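PDB 1LQS: viral interleukin-10 homolog from Human herpesvirus 5, which binds the human interleukin-10 receptor in competition with the host cytokine and signals through both receptor subunits, turning the immunosuppressive IL-10 pathway to the virus's advantage. Local coordinates for residues 30-35 and 94-99; 38-42 and 85-89; 66-71 and 103-107. One frame throughout, in Å; residues are numbered along the deposited sequence.

Contact 1 of 3, residues 30-35 and 94-99; sequences DLRVTF and SMRSTL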
loop_
_atom_site.group_PDB
_atom_site.type_symbol
_atom_site.label_atom_id
_atom_site.label_comp_id
_atom_site.label_asym_id
_atom_site.label_seq_id
_atom_site.Cartn_x
_atom_site.Cartn_y
_atom_site.Cartn_z
ATOM N N ASP C 30 -12.300 -12.857 -24.558
ATOM C CA ASP C 30 -13.531 -13.601 -24.786
ATOM C C ASP C 30 -14.688 -12.869 -24.097
ATOM O O ASP C 30 -15.712 -12.608 -24.721
ATOM C CB ASP C 30 -13.474 -15.012 -24.197
ATOM C CG ASP C 30 -12.385 -15.866 -24.795
ATOM O OD1 ASP C 30 -11.942 -15.610 -25.942
ATOM O OD2 ASP C 30 -11.986 -16.824 -24.100
ATOM N N LEU C 31 -14.534 -12.551 -22.812
ATOM C CA LEU C 31 -15.592 -11.864 -22.078
ATOM C C LEU C 31 -16.020 -10.625 -22.835
ATOM O O LEU C 31 -17.217 -10.389 -23.057
ATOM C CB LEU C 31 -15.128 -11.483 -20.666
ATOM C CG LEU C 31 -14.939 -12.690 -19.733
ATOM C CD1 LEU C 31 -14.127 -12.310 -18.468
ATOM C CD2 LEU C 31 -16.301 -13.233 -19.380
ATOM N N ARG C 32 -15.039 -9.833 -23.242
ATOM C CA ARG C 32 -15.337 -8.632 -23.989
ATOM C C ARG C 32 -15.956 -8.908 -25.368
ATOM O O ARG C 32 -16.727 -8.086 -25.847
ATOM C CB ARG C 32 -14.081 -7.770 -24.104
ATOM C CG ARG C 32 -13.853 -6.888 -22.894
ATOM C CD ARG C 32 -12.380 -6.645 -22.587
ATOM N NE ARG C 32 -12.214 -5.460 -21.745
ATOM C CZ ARG C 32 -11.056 -5.038 -21.247
ATOM N NH1 ARG C 32 -9.946 -5.717 -21.493
ATOM N NH2 ARG C 32 -10.997 -3.916 -20.540
ATOM N N VAL C 33 -15.653 -10.041 -26.010
ATOM C CA VAL C 33 -16.276 -10.283 -27.307
ATOM C C VAL C 33 -17.704 -10.774 -27.123
ATOM O O VAL C 33 -18.588 -10.343 -27.862
ATOM C CB VAL C 33 -15.507 -11.304 -28.239
ATOM C CG1 VAL C 33 -14.102 -10.790 -28.559
ATOM C CG2 VAL C 33 -15.477 -12.680 -27.614
ATOM N N THR C 34 -17.942 -11.662 -26.154
ATOM C CA THR C 34 -19.299 -12.151 -25.907
ATOM C C THR C 34 -20.132 -10.960 -25.441
ATOM O O THR C 34 -21.286 -10.800 -25.822
ATOM C CB THR C 34 -19.371 -13.234 -24.783
ATOM O OG1 THR C 34 -18.680 -14.424 -25.183
ATOM C CG2 THR C 34 -20.829 -13.585 -24.477
ATOM N N PHE C 35 -19.533 -10.111 -24.620
ATOM C CA PHE C 35 -20.248 -8.961 -24.108
ATOM C C PHE C 35 -20.686 -7.998 -25.186
ATOM O O PHE C 35 -21.756 -7.409 -25.098
ATOM C CB PHE C 35 -19.395 -8.185 -23.105
ATOM C CG PHE C 35 -20.123 -7.030 -22.481
ATOM C CD1 PHE C 35 -21.145 -7.261 -21.554
ATOM C CD2 PHE C 35 -19.831 -5.723 -22.859
ATOM C CE1 PHE C 35 -21.867 -6.219 -21.017
ATOM C CE2 PHE C 35 -20.549 -4.659 -22.329
ATOM C CZ PHE C 35 -21.576 -4.907 -21.401
ATOM N N SER C 94 -21.733 -18.324 -20.735
ATOM C CA SER C 94 -20.404 -18.294 -21.329
ATOM C C SER C 94 -19.494 -17.345 -20.550
ATOM O O SER C 94 -18.354 -17.676 -20.230
ATOM C CB SER C 94 -20.516 -17.837 -22.786
ATOM O OG SER C 94 -19.249 -17.530 -23.334
ATOM N N MET C 95 -20.016 -16.162 -20.249
ATOM C CA MET C 95 -19.258 -15.170 -19.525
ATOM C C MET C 95 -18.980 -15.619 -18.096
ATOM O O MET C 95 -17.833 -15.540 -17.642
ATOM C CB MET C 95 -19.989 -13.810 -19.539
ATOM C CG MET C 95 -19.983 -13.109 -20.919
ATOM S SD MET C 95 -20.643 -11.399 -21.016
ATOM C CE MET C 95 -22.402 -11.703 -20.739
ATOM N N ARG C 96 -20.008 -16.102 -17.391
ATOM C CA ARG C 96 -19.824 -16.542 -16.008
ATOM C C ARG C 96 -18.727 -17.591 -15.982
ATOM O O ARG C 96 -17.834 -17.563 -15.133
ATOM C CB ARG C 96 -21.111 -17.145 -15.435
ATOM C CG ARG C 96 -21.012 -17.488 -13.936
ATOM C CD ARG C 96 -22.106 -18.448 -13.494
ATOM N NE ARG C 96 -22.093 -18.757 -12.056
ATOM C CZ ARG C 96 -21.111 -19.386 -11.404
ATOM N NH1 ARG C 96 -20.020 -19.792 -12.042
ATOM N NH2 ARG C 96 -21.229 -19.626 -10.104
ATOM N N SER C 97 -18.816 -18.504 -16.943
ATOM C CA SER C 97 -17.877 -19.608 -17.119
ATOM C C SER C 97 -16.437 -19.110 -17.256
ATOM O O SER C 97 -15.532 -19.580 -16.561
ATOM C CB SER C 97 -18.279 -20.388 -18.368
ATOM O OG SER C 97 -17.599 -21.618 -18.480
ATOM N N THR C 98 -16.232 -18.161 -18.167
ATOM C CA THR C 98 -14.912 -17.592 -18.400
ATOM C C THR C 98 -14.457 -16.782 -17.182
ATOM O O THR C 98 -13.281 -16.794 -16.813
ATOM C CB THR C 98 -14.911 -16.677 -19.654
ATOM O OG1 THR C 98 -15.064 -17.476 -20.831
ATOM C CG2 THR C 98 -13.615 -15.881 -19.750
ATOM N N LEU C 99 -15.389 -16.079 -16.556
ATOM C CA LEU C 99 -15.031 -15.281 -15.404
ATOM C C LEU C 99 -14.623 -16.244 -14.317
ATOM O O LEU C 99 -13.693 -15.983 -13.552
ATOM C CB LEU C 99 -16.217 -14.429 -14.964
ATOM C CG LEU C 99 -15.947 -13.315 -13.950
ATOM C CD1 LEU C 99 -14.681 -12.539 -14.315
ATOM C CD2 LEU C 99 -17.162 -12.405 -13.915
HETATM O O HOH W 1 -17.171 -15.155 -22.665
#

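Contact 2 of 3, residues 38-42 and 85-89; sequences VKPTL and YPGLK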
loop_
_atom_site.group_PDB
_atom_site.type_symbol
_atom_site.label_atom_id
_atom_site.label_comp_id
_atom_site.label_asym_id
_atom_site.label_seq_id
_atom_site.Cartn_x
_atom_site.Cartn_y
_atom_site.Cartn_z
ATOM N N VAL C 38 -24.173 -8.745 -26.921
ATOM C CA VAL C 38 -25.380 -8.541 -26.152
ATOM C C VAL C 38 -25.413 -7.182 -25.460
ATOM O O VAL C 38 -26.345 -6.868 -24.713
ATOM C CB VAL C 38 -25.500 -9.683 -25.110
ATOM C CG1 VAL C 38 -24.256 -9.719 -24.220
ATOM C CG2 VAL C 38 -26.738 -9.497 -24.257
ATOM N N LYS C 39 -24.399 -6.369 -25.735
ATOM C CA LYS C 39 -24.261 -5.049 -25.121
ATOM C C LYS C 39 -25.500 -4.165 -25.273
ATOM O O LYS C 39 -25.970 -3.563 -24.303
ATOM C CB LYS C 39 -23.030 -4.353 -25.705
ATOM C CG LYS C 39 -22.504 -3.180 -24.912
ATOM C CD LYS C 39 -21.272 -2.607 -25.604
ATOM C CE LYS C 39 -20.699 -1.439 -24.849
ATOM N NZ LYS C 39 -19.891 -0.606 -25.752
ATOM N N PRO C 40 -26.042 -4.059 -26.496
ATOM C CA PRO C 40 -27.233 -3.216 -26.650
ATOM C C PRO C 40 -28.456 -3.655 -25.832
ATOM O O PRO C 40 -29.261 -2.819 -25.433
ATOM C CB PRO C 40 -27.470 -3.204 -28.172
ATOM C CG PRO C 40 -26.711 -4.385 -28.676
ATOM C CD PRO C 40 -25.489 -4.429 -27.808
ATOM N N THR C 41 -28.598 -4.950 -25.573
ATOM C CA THR C 41 -29.717 -5.407 -24.756
ATOM C C THR C 41 -29.477 -5.006 -23.294
ATOM O O THR C 41 -30.271 -4.264 -22.704
ATOM C CB THR C 41 -29.886 -6.932 -24.812
ATOM O OG1 THR C 41 -30.290 -7.321 -26.129
ATOM C CG2 THR C 41 -30.938 -7.400 -23.800
ATOM N N LEU C 42 -28.372 -5.482 -22.720
ATOM C CA LEU C 42 -28.036 -5.188 -21.330
ATOM C C LEU C 42 -27.919 -3.713 -21.002
ATOM O O LEU C 42 -28.099 -3.334 -19.846
ATOM C CB LEU C 42 -26.728 -5.880 -20.911
ATOM C CG LEU C 42 -26.686 -7.409 -20.990
ATOM C CD1 LEU C 42 -25.427 -7.933 -20.330
ATOM C CD2 LEU C 42 -27.910 -7.981 -20.312
ATOM N N TYR C 85 -33.006 -11.863 -18.102
ATOM C CA TYR C 85 -32.744 -11.916 -19.539
ATOM C C TYR C 85 -32.755 -13.351 -20.054
ATOM O O TYR C 85 -31.724 -13.889 -20.454
ATOM C CB TYR C 85 -31.396 -11.281 -19.848
ATOM C CG TYR C 85 -31.289 -9.837 -19.439
ATOM C CD1 TYR C 85 -30.564 -9.458 -18.311
ATOM C CD2 TYR C 85 -31.858 -8.842 -20.213
ATOM C CE1 TYR C 85 -30.401 -8.126 -17.976
ATOM C CE2 TYR C 85 -31.704 -7.503 -19.888
ATOM C CZ TYR C 85 -30.975 -7.148 -18.778
ATOM O OH TYR C 85 -30.801 -5.809 -18.501
ATOM N N PRO C 86 -33.936 -13.984 -20.087
ATOM C CA PRO C 86 -34.018 -15.371 -20.560
ATOM C C PRO C 86 -33.431 -15.625 -21.951
ATOM O O PRO C 86 -33.010 -16.741 -22.250
ATOM C CB PRO C 86 -35.517 -15.671 -20.484
ATOM C CG PRO C 86 -36.122 -14.356 -20.784
ATOM C CD PRO C 86 -35.280 -13.392 -19.975
ATOM N N GLY C 87 -33.400 -14.598 -22.793
ATOM C CA GLY C 87 -32.861 -14.774 -24.132
ATOM C C GLY C 87 -31.344 -14.927 -24.187
ATOM O O GLY C 87 -30.819 -15.728 -24.958
ATOM N N LEU C 88 -30.644 -14.167 -23.348
ATOM C CA LEU C 88 -29.190 -14.187 -23.312
ATOM C C LEU C 88 -28.610 -15.248 -22.395
ATOM O O LEU C 88 -27.418 -15.220 -22.114
ATOM C CB LEU C 88 -28.668 -12.837 -22.849
ATOM C CG LEU C 88 -29.516 -11.621 -23.201
ATOM C CD1 LEU C 88 -29.071 -10.454 -22.338
ATOM C CD2 LEU C 88 -29.399 -11.304 -24.684
ATOM N N LYS C 89 -29.426 -16.182 -21.921
ATOM C CA LYS C 89 -28.904 -17.201 -21.018
ATOM C C LYS C 89 -27.596 -17.819 -21.475
ATOM O O LYS C 89 -26.681 -18.001 -20.675
ATOM C CB LYS C 89 -29.931 -18.305 -20.769
ATOM C CG LYS C 89 -30.728 -18.100 -19.477
ATOM C CD LYS C 89 -31.574 -19.327 -19.108
ATOM C CE LYS C 89 -30.711 -20.516 -18.686
ATOM N NZ LYS C 89 -29.859 -21.048 -19.794
#

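Contact 3 of 3, residues 66-71 and 103-107; sequences MDWLLR and YKDMR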
loop_
_atom_site.group_PDB
_atom_site.type_symbol
_atom_site.label_atom_id
_atom_site.label_comp_id
_atom_site.label_asym_id
_atom_site.label_seq_id
_atom_site.Cartn_x
_atom_site.Cartn_y
_atom_site.Cartn_z
ATOM N N MET C 66 -11.886 -6.439 -5.099
ATOM C CA MET C 66 -11.819 -7.205 -6.333
ATOM C C MET C 66 -12.407 -8.584 -6.121
ATOM O O MET C 66 -13.128 -9.086 -6.992
ATOM C CB MET C 66 -10.369 -7.328 -6.824
ATOM C CG MET C 66 -10.213 -7.875 -8.252
ATOM S SD MET C 66 -10.690 -6.709 -9.579
ATOM C CE MET C 66 -12.382 -7.165 -9.770
ATOM N N ASP C 67 -12.107 -9.196 -4.972
ATOM C CA ASP C 67 -12.619 -10.535 -4.668
ATOM C C ASP C 67 -14.104 -10.464 -4.426
ATOM O O ASP C 67 -14.871 -11.260 -4.978
ATOM C CB ASP C 67 -11.962 -11.137 -3.427
ATOM C CG ASP C 67 -12.186 -12.650 -3.328
ATOM O OD1 ASP C 67 -11.527 -13.383 -4.101
ATOM O OD2 ASP C 67 -13.020 -13.108 -2.500
ATOM N N TRP C 68 -14.508 -9.508 -3.597
ATOM C CA TRP C 68 -15.915 -9.334 -3.292
ATOM C C TRP C 68 -16.698 -9.267 -4.579
ATOM O O TRP C 68 -17.635 -10.050 -4.774
ATOM C CB TRP C 68 -16.171 -8.048 -2.494
ATOM C CG TRP C 68 -17.603 -7.952 -2.044
ATOM C CD1 TRP C 68 -18.202 -8.695 -1.064
ATOM C CD2 TRP C 68 -18.636 -7.142 -2.619
ATOM N NE1 TRP C 68 -19.543 -8.401 -0.997
ATOM C CE2 TRP C 68 -19.837 -7.451 -1.940
ATOM C CE3 TRP C 68 -18.668 -6.188 -3.643
ATOM C CZ2 TRP C 68 -21.060 -6.840 -2.255
ATOM C CZ3 TRP C 68 -19.893 -5.577 -3.957
ATOM C CH2 TRP C 68 -21.067 -5.911 -3.262
ATOM N N LEU C 69 -16.308 -8.334 -5.452
ATOM C CA LEU C 69 -16.983 -8.145 -6.730
ATOM C C LEU C 69 -17.097 -9.415 -7.549
ATOM O O LEU C 69 -18.205 -9.819 -7.929
ATOM C CB LEU C 69 -16.285 -7.081 -7.558
ATOM C CG LEU C 69 -16.569 -5.634 -7.149
ATOM C CD1 LEU C 69 -15.960 -4.685 -8.188
ATOM C CD2 LEU C 69 -18.078 -5.407 -7.027
ATOM N N LEU C 70 -15.959 -10.049 -7.820
ATOM C CA LEU C 70 -15.946 -11.274 -8.603
ATOM C C LEU C 70 -16.860 -12.363 -8.023
ATOM O O LEU C 70 -17.519 -13.103 -8.770
ATOM C CB LEU C 70 -14.511 -11.780 -8.728
ATOM C CG LEU C 70 -13.562 -10.862 -9.513
ATOM C CD1 LEU C 70 -12.126 -11.311 -9.332
ATOM C CD2 LEU C 70 -13.944 -10.873 -10.982
ATOM N N ARG C 71 -16.911 -12.460 -6.696
ATOM C CA ARG C 71 -17.763 -13.465 -6.058
ATOM C C ARG C 71 -19.223 -13.077 -6.231
ATOM O O ARG C 71 -20.088 -13.925 -6.479
ATOM C CB ARG C 71 -17.449 -13.573 -4.561
ATOM C CG ARG C 71 -16.295 -14.477 -4.206
ATOM C CD ARG C 71 -15.812 -14.236 -2.771
ATOM N NE ARG C 71 -14.785 -15.209 -2.410
ATOM C CZ ARG C 71 -15.036 -16.490 -2.142
ATOM N NH1 ARG C 71 -16.277 -16.937 -2.181
ATOM N NH2 ARG C 71 -14.049 -17.326 -1.858
ATOM N N TYR C 103 -11.170 -16.447 -12.088
ATOM C CA TYR C 103 -11.152 -16.470 -10.624
ATOM C C TYR C 103 -10.343 -17.618 -10.034
ATOM O O TYR C 103 -9.555 -17.413 -9.114
ATOM C CB TYR C 103 -12.571 -16.542 -10.065
ATOM C CG TYR C 103 -12.645 -16.264 -8.574
ATOM C CD1 TYR C 103 -12.251 -15.030 -8.058
ATOM C CD2 TYR C 103 -13.105 -17.224 -7.685
ATOM C CE1 TYR C 103 -12.311 -14.760 -6.702
ATOM C CE2 TYR C 103 -13.169 -16.961 -6.324
ATOM C CZ TYR C 103 -12.770 -15.724 -5.839
ATOM O OH TYR C 103 -12.837 -15.449 -4.493
ATOM N N LYS C 104 -10.552 -18.827 -10.544
ATOM C CA LYS C 104 -9.822 -19.987 -10.057
ATOM C C LYS C 104 -8.323 -19.783 -10.220
ATOM O O LYS C 104 -7.542 -20.231 -9.381
ATOM C CB LYS C 104 -10.259 -21.253 -10.804
ATOM C CG LYS C 104 -11.698 -21.668 -10.498
ATOM C CD LYS C 104 -12.084 -22.972 -11.185
ATOM C CE LYS C 104 -13.525 -23.351 -10.858
ATOM N NZ LYS C 104 -13.973 -24.599 -11.544
ATOM N N ASP C 105 -7.921 -19.105 -11.296
ATOM C CA ASP C 105 -6.503 -18.839 -11.542
ATOM C C ASP C 105 -5.954 -17.696 -10.699
ATOM O O ASP C 105 -4.782 -17.695 -10.343
ATOM C CB ASP C 105 -6.256 -18.528 -13.016
ATOM C CG ASP C 105 -6.028 -19.773 -13.839
ATOM O OD1 ASP C 105 -5.686 -19.627 -15.038
ATOM O OD2 ASP C 105 -6.194 -20.892 -13.284
ATOM N N MET C 106 -6.796 -16.718 -10.394
ATOM C CA MET C 106 -6.370 -15.589 -9.587
ATOM C C MET C 106 -6.109 -15.971 -8.121
ATOM O O MET C 106 -5.212 -15.406 -7.482
ATOM C CB MET C 106 -7.413 -14.481 -9.645
ATOM C CG MET C 106 -7.445 -13.690 -10.933
ATOM S SD MET C 106 -8.760 -12.457 -10.788
ATOM C CE MET C 106 -8.024 -11.323 -9.625
ATOM N N ARG C 107 -6.882 -16.918 -7.584
ATOM C CA ARG C 107 -6.686 -17.335 -6.197
ATOM C C ARG C 107 -5.615 -18.406 -6.088
ATOM O O ARG C 107 -5.556 -19.156 -5.119
ATOM C CB ARG C 107 -7.994 -17.834 -5.583
ATOM C CG ARG C 107 -9.040 -16.743 -5.465
ATOM C CD ARG C 107 -10.187 -17.104 -4.537
ATOM N NE ARG C 107 -9.921 -16.774 -3.135
ATOM C CZ ARG C 107 -9.320 -17.580 -2.260
ATOM N NH1 ARG C 107 -8.904 -18.787 -2.626
ATOM N NH2 ARG C 107 -9.151 -17.185 -1.005
#

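Contact 1 of 3, residues 30-35 and 94-99
Leu31 is the knob here. Its branched end slips into a hollow on helix 89-106 bordered by Met95, Thr98 and Leu99: Leu31 CD2 lies 3.7 Å from Met95 CB, Leu31 CG 3.5 Å from Thr98 CG2, and Leu31 CD1 4.2 Å from Leu99 CD1. One turn on, Thr34 and Phe35 receive the long Met95 side chain in return, with Met95 CG 3.7 Å from Thr34 CG2 and Met95 SD 4.0 Å from Phe35 CB, the sulfur lying at the ring edge. An unbranched, flexible methionine suits this gap. The short segments run antiparallel, axes 9.5 Å apart at 169°, and Leu31 CA comes within 5.6 Å of Met95 CA; the short Thr34, Ser94 and Thr98 side chains probably help. Beyond Leu31, Phe146 of the second subunit continues the packing. On the side of Thr34 and Ser94 a water bridges Thr34 OG1 (3.0 Å) and Ser94 OG (3.2 Å). The chemistry implies a seam held mainly by apolar packing, with one water-mediated polar link beside it.

Contact 2 of 3, residues 38-42 and 85-89
A methyl group sitting squarely over a tyrosine ring is the striking feature: Leu42 CD2 lies 3.5 Å from the centroid of the Tyr85 ring and 14° off its normal, a CH-pi contact over the face. Leucine suits the place because its branched end can reach across although its CA-to-CB bond points sideways; tyrosine suits the other side because its flat ring offers a broad face to the methyl. The same methyl, Leu42 CD2, is 3.4 Å from Leu88 CD1, so one leucine end meets both Tyr85 and Leu88. Leu88 in turn pushes CD1 between Leu42, Val38 and Thr41, with Leu88 CD1 3.9 Å from Thr41 CG2. The beta-branched Val38 and Thr41 present compact methyls along this side of the helix, and Thr41 CG2 also comes within 4.0 Å of Tyr85 CD2. The contact is therefore wholly one of side-chain packing.

Its backbone is a meeting of ends. Pro40 lacks an amide hydrogen, and helix 25-42 is kinked where residues 40 and 41 miss their bonds to the preceding turn. Opposite, Tyr85 leaves helical geometry after helix 62-84, and Leu88 occupies the N-cap position of helix 89-106. Lys39, which takes no part in the packing against 85-89, forms a salt bridge with an acidic side chain of the receptor alpha chain; Leu42 packs on Leu139 of the second subunit. The arrangement belongs to the helical bundle of the IL-10 family dimer, the turn between helices 62-84 and 89-106 packing on the end of helix 25-42.

Contact 3 of 3, residues 66-71 and 103-107
Tyr103 reaches from helix 89-106 to helix 62-84 with its hydroxyl as the polar tip. Tyr103 OH donates a very short hydrogen bond, 2.5 Å, to Asp67 OD1, so the phenol proton is spent on a carboxylate. The other oxygen, Asp67 OD2, accepts from Arg71 NE at 2.7 Å, a salt bridge one helical turn along that uses the i to i+4 spacing. Arg107, just past the end of helix 89-106, adds a long ion pair, its NE 3.9 Å from Asp67 OD1. One aspartate thus serves two arginines and a tyrosine, which helps to offset the approach of like charges between Arg71 NH2 and Arg107 NE (4.4 Å).

Beside this network the contact turns apolar: Leu70 CD1 lies 3.9 Å from Tyr103 CD1, at the ring edge, and 3.8 Å from Met106 SD. Leucine and methionine suit this buried side, where Met106 also packs on Leu149 of the second subunit. Asp105, facing another way, pairs with Arg27 of helix 25-42. A buried hydrophobic seam bordered by a partly exposed salt-bridge network is a classic interface of amphipathic helices, here within the IL-10 family helical bundle.

Overall arrangement
Helix 25-42 comes first along the chain, then helix 62-84, then helix 89-106. Contact 1 joins the first and third, contact 3 the second and third, and contact 2 packs the end of the first against the loop linking the other two. Both segments of contact 2 fall between those of contact 1, whereas contact 3 alternates with both. Contacts 1 and 2, centres 13 Å apart, meet through Phe35 and Leu42; contacts 1 and 3, centres 15 Å apart, through Leu99 and Leu70. Contacts 2 and 3 stay about 14 Å apart at their nearest atoms. All three touch the second subunit, whose helices complete the bundle, as in intertwined IL-10 family dimers, while other residues of 30-35 and 38-42 meet the receptor alpha chain.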